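PDB 4FAJ: PrgZ from Enterococcus faecalis, which binds peptide pheromone as a membrane-anchored extracellular substrate-binding protein and probably takes part in peptide uptake. Local coordinates for residues 335-340 with 395-400. Sequence-based numbering, arbitrary orientation.
Sequences NKNVRK and EEYWDK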
# COMPACT_ATOMS: atom_id res chain seq x y z
N ASN A 335 26.76 7.46 3.79
CA ASN A 335 27.88 6.83 3.10
C ASN A 335 27.41 5.67 2.19
O ASN A 335 26.82 4.69 2.66
CB ASN A 335 28.92 6.37 4.13
CG ASN A 335 30.20 5.84 3.51
OD1 ASN A 335 30.23 4.73 3.00
ND2 ASN A 335 31.28 6.63 3.58
N LYS A 336 27.69 5.79 0.89
CA LYS A 336 27.22 4.79 -0.08
C LYS A 336 27.76 3.39 0.20
O LYS A 336 27.05 2.41 0.03
CB LYS A 336 27.57 5.22 -1.52
CG LYS A 336 26.81 4.43 -2.59
CD LYS A 336 27.14 4.91 -4.01
CE LYS A 336 26.40 6.20 -4.34
NZ LYS A 336 26.59 6.64 -5.75
N ASN A 337 29.02 3.28 0.64
CA ASN A 337 29.59 1.97 0.98
C ASN A 337 28.89 1.26 2.15
O ASN A 337 28.76 0.04 2.16
CB ASN A 337 31.10 2.07 1.22
CG ASN A 337 31.88 2.42 -0.05
OD1 ASN A 337 31.66 1.85 -1.11
ND2 ASN A 337 32.80 3.37 0.07
N VAL A 338 28.45 2.03 3.15
CA VAL A 338 27.68 1.48 4.25
C VAL A 338 26.39 0.88 3.70
O VAL A 338 26.06 -0.27 4.01
CB VAL A 338 27.35 2.55 5.33
CG1 VAL A 338 26.35 2.00 6.35
CG2 VAL A 338 28.63 3.03 6.02
N ARG A 339 25.69 1.63 2.86
CA ARG A 339 24.42 1.16 2.29
C ARG A 339 24.61 -0.13 1.48
O ARG A 339 23.85 -1.08 1.62
CB ARG A 339 23.76 2.25 1.44
CG ARG A 339 23.38 3.52 2.22
CD ARG A 339 22.39 4.38 1.47
NE ARG A 339 22.90 4.78 0.16
CZ ARG A 339 23.64 5.87 -0.08
NH1 ARG A 339 23.99 6.70 0.91
NH2 ARG A 339 24.06 6.13 -1.30
N LYS A 340 25.66 -0.18 0.68
CA LYS A 340 25.96 -1.37 -0.11
C LYS A 340 26.35 -2.55 0.77
O LYS A 340 25.98 -3.68 0.49
CB LYS A 340 27.06 -1.08 -1.14
CG LYS A 340 26.60 -0.13 -2.21
CD LYS A 340 27.72 0.19 -3.20
CE LYS A 340 27.20 1.03 -4.36
NZ LYS A 340 28.33 1.49 -5.24
N GLU A 395 31.36 -7.55 3.84
CA GLU A 395 32.49 -7.32 4.74
C GLU A 395 33.47 -6.32 4.13
O GLU A 395 33.98 -5.44 4.81
CB GLU A 395 33.21 -8.64 5.03
CG GLU A 395 32.38 -9.63 5.85
CD GLU A 395 33.10 -10.95 6.11
OE1 GLU A 395 33.99 -11.33 5.32
OE2 GLU A 395 32.77 -11.61 7.12
N GLU A 396 33.71 -6.46 2.84
CA GLU A 396 34.64 -5.57 2.16
C GLU A 396 34.13 -4.15 1.95
O GLU A 396 34.91 -3.20 2.06
CB GLU A 396 35.06 -6.18 0.83
CG GLU A 396 35.85 -7.47 1.04
CD GLU A 396 36.84 -7.73 -0.05
OE1 GLU A 396 36.72 -7.10 -1.13
OE2 GLU A 396 37.74 -8.57 0.16
N TYR A 397 32.84 -3.98 1.66
CA TYR A 397 32.27 -2.64 1.56
C TYR A 397 32.29 -1.95 2.93
O TYR A 397 32.50 -0.74 3.02
CB TYR A 397 30.85 -2.67 1.00
CG TYR A 397 30.79 -2.58 -0.51
CD1 TYR A 397 31.05 -1.39 -1.17
CD2 TYR A 397 30.46 -3.69 -1.28
CE1 TYR A 397 30.99 -1.29 -2.55
CE2 TYR A 397 30.39 -3.61 -2.67
CZ TYR A 397 30.65 -2.42 -3.30
OH TYR A 397 30.58 -2.35 -4.67
N TRP A 398 32.08 -2.73 3.98
CA TRP A 398 32.12 -2.22 5.34
C TRP A 398 33.54 -1.75 5.70
O TRP A 398 33.71 -0.66 6.24
CB TRP A 398 31.63 -3.28 6.32
CG TRP A 398 31.64 -2.87 7.77
CD1 TRP A 398 32.35 -3.46 8.78
CD2 TRP A 398 30.90 -1.80 8.37
NE1 TRP A 398 32.10 -2.82 9.97
CE2 TRP A 398 31.22 -1.79 9.75
CE3 TRP A 398 30.01 -0.84 7.88
CZ2 TRP A 398 30.68 -0.86 10.64
CZ3 TRP A 398 29.46 0.09 8.78
CH2 TRP A 398 29.80 0.06 10.14
N ASP A 399 34.55 -2.55 5.38
CA ASP A 399 35.95 -2.17 5.62
C ASP A 399 36.32 -0.90 4.86
O ASP A 399 37.03 -0.04 5.38
CB ASP A 399 36.91 -3.31 5.26
CG ASP A 399 36.88 -4.46 6.27
OD1 ASP A 399 36.43 -4.25 7.42
OD2 ASP A 399 37.31 -5.58 5.92
N LYS A 400 35.82 -0.77 3.64
CA LYS A 400 36.01 0.43 2.84
C LYS A 400 35.34 1.64 3.52
O LYS A 400 35.93 2.71 3.62
CB LYS A 400 35.46 0.21 1.42
CG LYS A 400 35.70 1.35 0.44
CD LYS A 400 35.06 1.05 -0.92
CE LYS A 400 35.98 0.32 -1.88
NZ LYS A 400 36.41 1.23 -2.99
O HOH W 1 33.01 1.63 -3.28
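Helix–helix packing in PrgZ, a family 5 solute-binding protein, can be followed away from the zinc sites, where the first turn of helix 336-345 meets helix 391-402, nearly antiparallel at 159°, the axes of the two segments approaching to 7.9 Å. K340, its CG anti to the carbonyl carbon and its chain extended beyond, lays CB over the middle of one Y397 ring face, a CH-pi contact 4.0 Å from the centroid; its CD passes 3.6 Å from Y397 CE1. N337 comes to the same ring from the edge: its OD1 lies in the ring plane, 3.3 Å from Y397 CD1, with amide and ring planes 35° apart. K400 crosses this amide obliquely, bringing CD to 3.4 Å from N337 ND2, and its bent chain returns NZ to a water that donates to N337 OD1 and only weakly accepts from the lysine. The amide's NH2 end is held by E404. Deeper, V338 CG2 and W398 CZ3 touch obliquely at 4.1 Å, while the indole N-H bonds E439 O. N335 is the N-cap of helix 336-345, its OD1 accepting from V338 N. Lysine methylenes and the V338 methyl thus make the joint largely apolar, and the N337 amide, gripped by E404 and water, is probably fixed in its rotation.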